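Side-chain contacts in chitin deacetylase (Bombyx mori, PDB 5ZNT), which removes acetyl groups from the N-acetylglucosamine residues of chitin, a zinc-dependent hydrolysis giving chitosan and acetate, this chain holding the carbohydrate esterase 4 catalytic part: residues T104-D108 and E109-S113; T116-D119 and W120-M124; N155-F158 and T159-E163. All coordinates share one frame; numbering follows the deposited sequence.

Interaction 1 (T104-D108 and E109-S113); sequences THNDD and ERFWS. With ZN (zinc ion), chain C.
Thr104 and Trp112 meet where the zinc-binding loop turns into helix 109-113, a junction built from an ST turn, an Asx turn and a helix N-cap. Thr104 OG1 lies 4.3 Å from Trp112 CZ2; it accepts from Asn106 N, closing the ST turn, and is also hydrogen-bonded to Glu123 of helix 117-134. His105 points the other way. His105 NE2 binds the zinc ion at 2.1 Å, beside three waters, and Asp46 and His101 complete the Asp-His-His site of the family.

Asn106 works at three points. Asn106 O accepts from Trp112 NE1 at 2.7 Å, in the plane of the indole, in a fairly straight bond. Its CG stands anti to the backbone N (chi1 -169°), which carries the amide over one face of Phe111: Asn106 ND2 is 3.5 Å above that ring plane, off toward the rim, and the two planes are only 15° apart. OD1 takes Asp108 N in the Asx turn. Phe111 in turn sets CE2 above the centre of the Trp112 indole.

Asp108, the N-cap, accepts a weak bond from Arg110 N at OD1. Arg110 also grips the same carboxylate side-on as a salt bridge. Arg110 NE reaches Asp108 OD1 at 2.9 Å. Arg110 NH2 meets Asp108 OD2 at 3.1 Å, nearly straight and within the guanidinium plane.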
ATOM      1  N   THR A 104       7.076   6.190 -14.250  1.00 14.42           N
ATOM      2  CA  THR A 104       6.812   7.537 -14.742  1.00 17.79           C
ATOM      3  C   THR A 104       5.775   8.306 -13.933  1.00 19.01           C
ATOM      4  O   THR A 104       5.782   9.542 -13.985  1.00 19.41           O
ATOM      5  CB  THR A 104       6.321   7.521 -16.202  1.00 20.41           C
ATOM      6  OG1 THR A 104       4.984   7.010 -16.247  1.00 21.76           O
ATOM      7  CG2 THR A 104       7.226   6.656 -17.095  1.00 17.39           C
ATOM      8  N   HIS A 105       4.877   7.629 -13.217  1.00 17.48           N
ATOM      9  CA  HIS A 105       3.723   8.299 -12.598  1.00 17.97           C
ATOM     10  C   HIS A 105       3.008   9.198 -13.617  1.00 21.04           C
ATOM     11  O   HIS A 105       2.575  10.312 -13.305  1.00 19.28           O
ATOM     12  CB  HIS A 105       4.142   9.098 -11.357  1.00 15.31           C
ATOM     13  CG  HIS A 105       3.060   9.233 -10.328  1.00 19.88           C
ATOM     14  ND1 HIS A 105       2.035  10.156 -10.430  1.00 21.90           N
ATOM     15  CD2 HIS A 105       2.848   8.562  -9.169  1.00 17.80           C
ATOM     16  CE1 HIS A 105       1.251  10.058  -9.369  1.00 20.04           C
ATOM     17  NE2 HIS A 105       1.711   9.082  -8.600  1.00 21.12           N
ATOM     18  N   ASN A 106       2.948   8.724 -14.856  1.00 18.23           N
ATOM     19  CA  ASN A 106       2.269   9.385 -15.971  1.00 22.60           C
ATOM     20  C   ASN A 106       0.936   9.979 -15.531  1.00 23.07           C
ATOM     21  O   ASN A 106       0.063   9.258 -15.045  1.00 26.14           O
ATOM     22  CB  ASN A 106       2.047   8.353 -17.081  1.00 23.12           C
ATOM     23  CG  ASN A 106       1.599   8.982 -18.408  1.00 27.47           C
ATOM     24  OD1 ASN A 106       0.978  10.034 -18.423  1.00 29.24           O
ATOM     25  ND2 ASN A 106       1.927   8.328 -19.514  1.00 26.97           N
ATOM     26  N   ASP A 107       0.782  11.299 -15.679  1.00 23.08           N
ATOM     27  CA  ASP A 107      -0.416  11.961 -15.168  1.00 26.85           C
ATOM     28  C   ASP A 107      -1.569  11.951 -16.157  1.00 31.14           C
ATOM     29  O   ASP A 107      -2.617  12.533 -15.862  1.00 31.37           O
ATOM     30  CB  ASP A 107      -0.113  13.397 -14.730  1.00 33.17           C
ATOM     31  CG  ASP A 107       0.336  14.295 -15.877  1.00 42.13           C
ATOM     32  OD1 ASP A 107       0.475  13.827 -17.032  1.00 40.64           O
ATOM     33  OD2 ASP A 107       0.582  15.483 -15.600  1.00 55.79           O
ATOM     34  N   ASP A 108      -1.408  11.282 -17.293  1.00 33.26           N
ATOM     35  CA  ASP A 108      -2.480  11.080 -18.262  1.00 31.03           C
ATOM     36  C   ASP A 108      -3.293   9.871 -17.816  1.00 34.91           C
ATOM     37  O   ASP A 108      -2.900   8.726 -18.047  1.00 34.34           O
ATOM     38  CB  ASP A 108      -1.897  10.885 -19.654  1.00 36.50           C
ATOM     39  CG  ASP A 108      -2.958  10.873 -20.731  1.00 48.40           C
ATOM     40  OD1 ASP A 108      -4.158  10.910 -20.383  1.00 42.09           O
ATOM     41  OD2 ASP A 108      -2.586  10.827 -21.919  1.00 46.65           O
ATOM     42  N   GLU A 109      -4.441  10.122 -17.174  1.00 35.52           N
ATOM     43  CA  GLU A 109      -5.222   9.030 -16.595  1.00 40.17           C
ATOM     44  C   GLU A 109      -5.748   8.064 -17.644  1.00 37.26           C
ATOM     45  O   GLU A 109      -6.041   6.906 -17.315  1.00 39.30           O
ATOM     46  CB  GLU A 109      -6.399   9.579 -15.792  1.00 37.11           C
ATOM     47  CG  GLU A 109      -6.023  10.140 -14.460  1.00 35.98           C
ATOM     48  CD  GLU A 109      -7.242  10.441 -13.624  1.00 37.55           C
ATOM     49  OE1 GLU A 109      -8.335   9.940 -13.961  1.00 49.92           O
ATOM     50  OE2 GLU A 109      -7.108  11.193 -12.644  1.00 43.38           O
ATOM     51  N   ARG A 110      -5.878   8.505 -18.893  1.00 39.01           N
ATOM     52  CA  ARG A 110      -6.355   7.600 -19.922  1.00 40.45           C
ATOM     53  C   ARG A 110      -5.256   6.651 -20.376  1.00 45.04           C
ATOM     54  O   ARG A 110      -5.555   5.550 -20.858  1.00 36.91           O
ATOM     55  CB  ARG A 110      -6.924   8.404 -21.094  1.00 53.01           C
ATOM     56  CG  ARG A 110      -7.684   9.656 -20.642  1.00 54.81           C
ATOM     57  CD  ARG A 110      -7.681  10.769 -21.696  1.00 64.96           C
ATOM     58  NE  ARG A 110      -6.346  11.042 -22.223  1.00 68.00           N
ATOM     59  CZ  ARG A 110      -6.103  11.682 -23.362  1.00 66.79           C
ATOM     60  NH1 ARG A 110      -7.111  12.122 -24.109  1.00 73.58           N
ATOM     61  NH2 ARG A 110      -4.852  11.883 -23.755  1.00 59.34           N
ATOM     62  N   PHE A 111      -3.985   7.047 -20.224  1.00 39.77           N
ATOM     63  CA  PHE A 111      -2.906   6.098 -20.494  1.00 34.35           C
ATOM     64  C   PHE A 111      -3.065   4.846 -19.640  1.00 32.58           C
ATOM     65  O   PHE A 111      -3.041   3.726 -20.156  1.00 34.05           O
ATOM     66  CB  PHE A 111      -1.534   6.733 -20.251  1.00 33.01           C
ATOM     67  CG  PHE A 111      -0.441   5.714 -20.023  1.00 32.74           C
ATOM     68  CD1 PHE A 111       0.154   5.070 -21.102  1.00 28.75           C
ATOM     69  CD2 PHE A 111      -0.037   5.376 -18.731  1.00 23.65           C
ATOM     70  CE1 PHE A 111       1.136   4.113 -20.903  1.00 31.22           C
ATOM     71  CE2 PHE A 111       0.940   4.425 -18.522  1.00 25.60           C
ATOM     72  CZ  PHE A 111       1.539   3.790 -19.606  1.00 28.55           C
ATOM     73  N   TRP A 112      -3.260   5.021 -18.328  1.00 27.36           N
ATOM     74  CA  TRP A 112      -3.355   3.868 -17.430  1.00 31.68           C
ATOM     75  C   TRP A 112      -4.588   3.016 -17.736  1.00 33.73           C
ATOM     76  O   TRP A 112      -4.512   1.780 -17.774  1.00 31.44           O
ATOM     77  CB  TRP A 112      -3.377   4.345 -15.977  1.00 22.74           C
ATOM     78  CG  TRP A 112      -2.103   5.038 -15.593  1.00 23.07           C
ATOM     79  CD1 TRP A 112      -1.904   6.378 -15.450  1.00 21.39           C
ATOM     80  CD2 TRP A 112      -0.841   4.413 -15.344  1.00 19.71           C
ATOM     81  NE1 TRP A 112      -0.597   6.630 -15.116  1.00 22.31           N
ATOM     82  CE2 TRP A 112       0.081   5.439 -15.047  1.00 21.20           C
ATOM     83  CE3 TRP A 112      -0.403   3.087 -15.349  1.00 18.64           C
ATOM     84  CZ2 TRP A 112       1.424   5.180 -14.743  1.00 18.87           C
ATOM     85  CZ3 TRP A 112       0.933   2.823 -15.032  1.00 21.21           C
ATOM     86  CH2 TRP A 112       1.830   3.863 -14.752  1.00 18.79           C
ATOM     87  N   SER A 113      -5.738   3.657 -17.930  1.00 35.09           N
ATOM     88  CA  SER A 113      -6.969   2.890 -18.072  1.00 39.17           C
ATOM     89  C   SER A 113      -7.018   2.125 -19.392  1.00 39.69           C
ATOM     90  O   SER A 113      -7.802   1.177 -19.512  1.00 48.03           O
ATOM     91  CB  SER A 113      -8.181   3.818 -17.925  1.00 39.92           C
ATOM     92  OG  SER A 113      -8.292   4.308 -16.588  1.00 41.99           O
TER
HETATM   93 ZN    ZN C 601       0.913   8.752  -6.692  1.00 21.15          ZN
HETATM   94  O   HOH W   1      -0.699   8.295  -5.122  1.00 21.97           O
HETATM   95  O   HOH W   2      -1.230   8.389  -7.456  1.00 24.53           O
HETATM   96  O   HOH W   3       0.366  10.806  -6.373  1.00 21.25           O

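Interaction 2 (T116-D119 and W120-M124); sequences TVDD and WGKEM
The Trp120 indole meets Thr116 at its edge, CD1 lying 3.2 Å from Thr116 O and near the ring plane. Around the rest of the indole, Trp112 of helix 109-113 meets it with planes about 60° apart, and Gln157 of helix 154-163 and the loop residues Ala115 and Ala147 touch it too. Thr116 O also accepts from Trp120 N at 3.0 Å, so one carbonyl faces both the amide and the ring of the same tryptophan.

That carbonyl belongs to the N-cap of helix 117-134. Thr116 OG1 accepts from Asp119 N at 3.0 Å, and Asp119 OD2 takes a weak return bond from Thr116 N, the reciprocal pair that defines a capping box.

One turn on, Lys122 runs across Asp118, its CD 3.6 Å from Asp118 OD2. With the chain bent at chi3 (119°), Lys122 NZ lies 4.6 Å from Asp118 OD2, beyond a salt bridge, and bonds Asn371 OD1. Glu123 folds at chi2 (-78°), with CG against Asp119 O, and Glu123 OE2 is hydrogen-bonded to Thr104 OG1 of the zinc-binding loop. Acidic side chains in the first turn would probably interact favourably with the helix dipole, and Lys122 is likely to offset part of their charge.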
ATOM      1  N   THR A 116      -1.609  -1.303 -22.463  1.00 24.33           N
ATOM      2  CA  THR A 116      -1.368  -2.706 -22.783  1.00 27.67           C
ATOM      3  C   THR A 116      -0.716  -3.438 -21.610  1.00 27.12           C
ATOM      4  O   THR A 116      -0.201  -2.831 -20.664  1.00 26.02           O
ATOM      5  CB  THR A 116      -0.429  -2.843 -23.985  1.00 33.96           C
ATOM      6  OG1 THR A 116       0.818  -2.207 -23.665  1.00 29.75           O
ATOM      7  CG2 THR A 116      -1.030  -2.205 -25.235  1.00 29.37           C
ATOM      8  N   VAL A 117      -0.718  -4.773 -21.707  1.00 21.44           N
ATOM      9  CA  VAL A 117       0.011  -5.604 -20.753  1.00 27.71           C
ATOM     10  C   VAL A 117       1.478  -5.193 -20.704  1.00 29.76           C
ATOM     11  O   VAL A 117       2.077  -5.089 -19.625  1.00 23.93           O
ATOM     12  CB  VAL A 117      -0.149  -7.089 -21.129  1.00 27.66           C
ATOM     13  CG1 VAL A 117       0.818  -7.971 -20.346  1.00 27.16           C
ATOM     14  CG2 VAL A 117      -1.600  -7.525 -20.905  1.00 31.24           C
ATOM     15  N   ASP A 118       2.076  -4.938 -21.870  1.00 29.86           N
ATOM     16  CA  ASP A 118       3.488  -4.576 -21.903  1.00 23.53           C
ATOM     17  C   ASP A 118       3.729  -3.214 -21.254  1.00 22.96           C
ATOM     18  O   ASP A 118       4.722  -3.039 -20.540  1.00 24.87           O
ATOM     19  CB  ASP A 118       3.995  -4.613 -23.343  1.00 27.75           C
ATOM     20  CG  ASP A 118       5.472  -4.265 -23.453  1.00 39.53           C
ATOM     21  OD1 ASP A 118       6.305  -5.027 -22.908  1.00 42.04           O
ATOM     22  OD2 ASP A 118       5.795  -3.236 -24.095  1.00 48.21           O
ATOM     23  N   ASP A 119       2.836  -2.243 -21.483  1.00 24.19           N
ATOM     24  CA  ASP A 119       2.951  -0.944 -20.823  1.00 24.63           C
ATOM     25  C   ASP A 119       2.930  -1.100 -19.302  1.00 23.99           C
ATOM     26  O   ASP A 119       3.753  -0.511 -18.591  1.00 20.81           O
ATOM     27  CB  ASP A 119       1.807  -0.012 -21.234  1.00 28.71           C
ATOM     28  CG  ASP A 119       1.910   0.518 -22.669  1.00 40.03           C
ATOM     29  OD1 ASP A 119       3.026   0.679 -23.215  1.00 34.94           O
ATOM     30  OD2 ASP A 119       0.826   0.796 -23.238  1.00 39.17           O
ATOM     31  N   TRP A 120       1.962  -1.865 -18.787  1.00 20.97           N
ATOM     32  CA  TRP A 120       1.891  -2.102 -17.348  1.00 20.76           C
ATOM     33  C   TRP A 120       3.168  -2.757 -16.848  1.00 22.34           C
ATOM     34  O   TRP A 120       3.658  -2.425 -15.763  1.00 22.47           O
ATOM     35  CB  TRP A 120       0.678  -2.979 -17.009  1.00 20.38           C
ATOM     36  CG  TRP A 120      -0.574  -2.193 -16.916  1.00 21.94           C
ATOM     37  CD1 TRP A 120      -1.548  -2.056 -17.885  1.00 24.79           C
ATOM     38  CD2 TRP A 120      -0.998  -1.406 -15.804  1.00 21.64           C
ATOM     39  NE1 TRP A 120      -2.552  -1.232 -17.430  1.00 24.42           N
ATOM     40  CE2 TRP A 120      -2.234  -0.805 -16.163  1.00 26.30           C
ATOM     41  CE3 TRP A 120      -0.447  -1.131 -14.538  1.00 18.92           C
ATOM     42  CZ2 TRP A 120      -2.936   0.031 -15.296  1.00 22.92           C
ATOM     43  CZ3 TRP A 120      -1.149  -0.305 -13.675  1.00 20.10           C
ATOM     44  CH2 TRP A 120      -2.385   0.266 -14.059  1.00 22.06           C
ATOM     45  N   GLY A 121       3.708  -3.703 -17.619  1.00 21.04           N
ATOM     46  CA  GLY A 121       4.936  -4.370 -17.220  1.00 17.28           C
ATOM     47  C   GLY A 121       6.115  -3.418 -17.175  1.00 18.52           C
ATOM     48  O   GLY A 121       6.880  -3.416 -16.205  1.00 20.78           O
ATOM     49  N   LYS A 122       6.260  -2.570 -18.199  1.00 20.55           N
ATOM     50  CA  LYS A 122       7.382  -1.628 -18.197  1.00 26.19           C
ATOM     51  C   LYS A 122       7.297  -0.679 -17.014  1.00 19.15           C
ATOM     52  O   LYS A 122       8.316  -0.371 -16.391  1.00 20.58           O
ATOM     53  CB  LYS A 122       7.434  -0.843 -19.503  1.00 24.94           C
ATOM     54  CG  LYS A 122       7.858  -1.710 -20.700  1.00 28.46           C
ATOM     55  CD  LYS A 122       7.696  -0.937 -22.004  1.00 39.34           C
ATOM     56  CE  LYS A 122       9.015  -0.771 -22.717  1.00 46.70           C
ATOM     57  NZ  LYS A 122       8.880   0.167 -23.866  1.00 41.62           N
ATOM     58  N   GLU A 123       6.090  -0.215 -16.686  1.00 17.70           N
ATOM     59  CA  GLU A 123       5.911   0.704 -15.563  1.00 20.47           C
ATOM     60  C   GLU A 123       6.148   0.007 -14.229  1.00 21.41           C
ATOM     61  O   GLU A 123       6.843   0.539 -13.368  1.00 18.25           O
ATOM     62  CB  GLU A 123       4.506   1.315 -15.588  1.00 20.14           C
ATOM     63  CG  GLU A 123       4.293   2.366 -16.697  1.00 19.96           C
ATOM     64  CD  GLU A 123       4.922   3.707 -16.332  1.00 20.68           C
ATOM     65  OE1 GLU A 123       5.613   3.782 -15.299  1.00 19.54           O
ATOM     66  OE2 GLU A 123       4.717   4.695 -17.058  1.00 21.13           O
ATOM     67  N   MET A 124       5.560  -1.179 -14.029  1.00 18.82           N
ATOM     68  CA  MET A 124       5.535  -1.763 -12.686  1.00 17.75           C
ATOM     69  C   MET A 124       6.667  -2.764 -12.480  1.00 19.07           C
ATOM     70  O   MET A 124       7.383  -2.693 -11.475  1.00 15.91           O
ATOM     71  CB  MET A 124       4.162  -2.416 -12.421  1.00 17.55           C
ATOM     72  CG  MET A 124       3.002  -1.377 -12.445  1.00 14.81           C
ATOM     73  SD  MET A 124       3.343  -0.010 -11.312  1.00 19.12           S
ATOM     74  CE  MET A 124       1.790   0.862 -11.468  1.00 19.79           C
TER

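Interaction 3 (N155-F158 and T159-E163); sequences NNQF and TMMEE
Asn155 and Thr159 lie one helical turn apart, joined by a backbone bond from Thr159 N to Asn155 O of 2.7 Å that runs nearly along the C=O axis, the first of five successive bonds from N-H of residue i+4 to C=O of residue i, ending with Glu163 N to Thr159 O. Asn155 O accepts a second time, from Thr159 OG1 at 2.9 Å, above the carbonyl plane. OG1 reaches it because it is anti to the carbonyl carbon of Thr159 (chi1 -59°). Water 4 then bridges the turn, donating to Thr159 OG1 at 2.9 Å and to Asn156 OD1 at 2.8 Å, while Asn156 ND2 bonds Ala115 O. A valine in place of Thr159 would remove the hydroxyl, and would probably cost Asn155 O its second donor and leave water 4 without its acceptor on this side.

On the buried flank, Gln157 and Met161 lie side by side and point the same way, Gln157 NE2 being 3.9 Å from Met161 SD; Gln157 OE1 takes Gly153 N. Met161 SD also sits above the face of Phe158, 4.9 Å from the ring centroid and 18° off its normal, a distant Met-aromatic contact. Gln157 and Met161 both touch Val145, and Phe158 and Met161 touch Asp169, as fits the helix of a beta-alpha-beta unit linking strands 144-145 and 168-169.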
ATOM      1  N   ASN A 155      -8.316  -5.902 -17.264  1.00 25.77           N
ATOM      2  CA  ASN A 155      -7.642  -7.189 -17.178  1.00 23.62           C
ATOM      3  C   ASN A 155      -6.153  -7.066 -17.464  1.00 25.03           C
ATOM      4  O   ASN A 155      -5.368  -7.875 -16.969  1.00 26.95           O
ATOM      5  CB  ASN A 155      -8.265  -8.200 -18.148  1.00 28.38           C
ATOM      6  CG  ASN A 155      -9.679  -8.601 -17.737  1.00 40.02           C
ATOM      7  OD1 ASN A 155      -9.874  -9.294 -16.719  1.00 33.93           O
ATOM      8  ND2 ASN A 155     -10.676  -8.159 -18.519  1.00 32.63           N
ATOM      9  N   ASN A 156      -5.763  -6.083 -18.274  1.00 27.97           N
ATOM     10  CA  ASN A 156      -4.363  -5.955 -18.670  1.00 28.03           C
ATOM     11  C   ASN A 156      -3.456  -5.801 -17.457  1.00 21.55           C
ATOM     12  O   ASN A 156      -2.417  -6.463 -17.369  1.00 27.53           O
ATOM     13  CB  ASN A 156      -4.193  -4.769 -19.617  1.00 21.74           C
ATOM     14  CG  ASN A 156      -4.711  -5.072 -21.014  1.00 28.77           C
ATOM     15  OD1 ASN A 156      -5.054  -6.216 -21.334  1.00 28.31           O
ATOM     16  ND2 ASN A 156      -4.772  -4.053 -21.844  1.00 25.81           N
ATOM     17  N   GLN A 157      -3.826  -4.922 -16.517  1.00 25.80           N
ATOM     18  CA  GLN A 157      -3.005  -4.738 -15.320  1.00 20.17           C
ATOM     19  C   GLN A 157      -2.799  -6.060 -14.605  1.00 26.03           C
ATOM     20  O   GLN A 157      -1.676  -6.413 -14.225  1.00 21.85           O
ATOM     21  CB  GLN A 157      -3.643  -3.720 -14.373  1.00 22.59           C
ATOM     22  CG  GLN A 157      -2.896  -3.635 -13.007  1.00 21.94           C
ATOM     23  CD  GLN A 157      -3.539  -2.677 -12.019  1.00 25.38           C
ATOM     24  OE1 GLN A 157      -4.528  -2.019 -12.338  1.00 24.78           O
ATOM     25  NE2 GLN A 157      -2.972  -2.594 -10.801  1.00 22.15           N
ATOM     26  N   PHE A 158      -3.880  -6.836 -14.450  1.00 25.01           N
ATOM     27  CA  PHE A 158      -3.797  -8.052 -13.660  1.00 21.74           C
ATOM     28  C   PHE A 158      -3.176  -9.193 -14.442  1.00 23.28           C
ATOM     29  O   PHE A 158      -2.485 -10.024 -13.846  1.00 23.73           O
ATOM     30  CB  PHE A 158      -5.193  -8.400 -13.115  1.00 28.17           C
ATOM     31  CG  PHE A 158      -5.646  -7.446 -12.059  1.00 20.93           C
ATOM     32  CD1 PHE A 158      -6.126  -6.191 -12.400  1.00 23.37           C
ATOM     33  CD2 PHE A 158      -5.490  -7.760 -10.712  1.00 26.00           C
ATOM     34  CE1 PHE A 158      -6.492  -5.284 -11.432  1.00 21.86           C
ATOM     35  CE2 PHE A 158      -5.852  -6.854  -9.733  1.00 22.62           C
ATOM     36  CZ  PHE A 158      -6.362  -5.623 -10.091  1.00 24.25           C
ATOM     37  N   THR A 159      -3.374  -9.243 -15.770  1.00 21.73           N
ATOM     38  CA  THR A 159      -2.591 -10.175 -16.576  1.00 27.65           C
ATOM     39  C   THR A 159      -1.095  -9.919 -16.385  1.00 25.11           C
ATOM     40  O   THR A 159      -0.317 -10.847 -16.141  1.00 21.55           O
ATOM     41  CB  THR A 159      -2.977 -10.057 -18.055  1.00 32.95           C
ATOM     42  OG1 THR A 159      -4.378 -10.335 -18.211  1.00 30.10           O
ATOM     43  CG2 THR A 159      -2.160 -11.048 -18.901  1.00 32.79           C
ATOM     44  N   MET A 160      -0.684  -8.653 -16.465  1.00 25.46           N
ATOM     45  CA  MET A 160       0.716  -8.327 -16.203  1.00 25.41           C
ATOM     46  C   MET A 160       1.138  -8.827 -14.827  1.00 20.79           C
ATOM     47  O   MET A 160       2.178  -9.479 -14.679  1.00 24.67           O
ATOM     48  CB  MET A 160       0.940  -6.814 -16.319  1.00 17.99           C
ATOM     49  CG  MET A 160       2.389  -6.364 -16.020  1.00 20.51           C
ATOM     50  SD  MET A 160       2.754  -6.199 -14.251  1.00 22.24           S
ATOM     51  CE  MET A 160       1.786  -4.762 -13.799  1.00 18.44           C
ATOM     52  N   MET A 161       0.347  -8.527 -13.801  1.00 23.96           N
ATOM     53  CA  MET A 161       0.804  -8.830 -12.445  1.00 22.70           C
ATOM     54  C   MET A 161       0.956 -10.324 -12.241  1.00 23.26           C
ATOM     55  O   MET A 161       1.873 -10.773 -11.538  1.00 23.21           O
ATOM     56  CB  MET A 161      -0.163  -8.230 -11.425  1.00 22.59           C
ATOM     57  CG  MET A 161      -0.110  -6.705 -11.427  1.00 20.05           C
ATOM     58  SD  MET A 161      -1.187  -5.966 -10.205  1.00 23.09           S
ATOM     59  CE  MET A 161      -0.475  -6.618  -8.696  1.00 19.25           C
ATOM     60  N   GLU A 162       0.088 -11.119 -12.866  1.00 24.67           N
ATOM     61  CA  GLU A 162       0.249 -12.563 -12.745  1.00 24.85           C
ATOM     62  C   GLU A 162       1.495 -13.032 -13.490  1.00 22.74           C
ATOM     63  O   GLU A 162       2.289 -13.807 -12.952  1.00 25.98           O
ATOM     64  CB  GLU A 162      -1.000 -13.296 -13.243  1.00 26.58           C
ATOM     65  CG  GLU A 162      -0.880 -14.803 -13.034  1.00 35.68           C
ATOM     66  CD  GLU A 162      -2.178 -15.581 -13.266  1.00 36.15           C
ATOM     67  OE1 GLU A 162      -3.268 -14.971 -13.405  1.00 28.77           O
ATOM     68  OE2 GLU A 162      -2.085 -16.825 -13.309  1.00 35.75           O
ATOM     69  N   GLU A 163       1.689 -12.569 -14.729  1.00 26.03           N
ATOM     70  CA  GLU A 163       2.891 -12.952 -15.472  1.00 27.78           C
ATOM     71  C   GLU A 163       4.164 -12.524 -14.748  1.00 29.12           C
ATOM     72  O   GLU A 163       5.177 -13.223 -14.819  1.00 27.21           O
ATOM     73  CB  GLU A 163       2.876 -12.337 -16.877  1.00 30.16           C
ATOM     74  CG  GLU A 163       1.854 -12.949 -17.826  1.00 34.60           C
ATOM     75  CD  GLU A 163       1.767 -12.229 -19.175  1.00 39.27           C
ATOM     76  OE1 GLU A 163       2.506 -11.234 -19.392  1.00 41.11           O
ATOM     77  OE2 GLU A 163       0.958 -12.659 -20.026  1.00 42.50           O
TER
HETATM   78  O   HOH W   4      -5.364  -8.891 -20.462  1.00 34.49           O

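From the N terminus, interaction 1 comes first, joining the zinc-binding loop after strand 97-100 to helix 109-113. Interaction 2 follows at the start of helix 117-134, and interaction 3 lies on helix 154-163. Each is a local contact within one continuous stretch, so the three run in series; none nests within or crosses another, and none closes a long loop. Their packing is sequential: residues 109-113 touch 120-124 (Trp112 CH2 to Glu123 CD, 3.5 Å), and Gly121 N meets Met160 CG at 3.4 Å, whereas interactions 1 and 3 stay about 6 Å apart at their nearest atoms. Helix 117-134 thus bridges the metal-site loop and the 144-169 beta-alpha-beta unit.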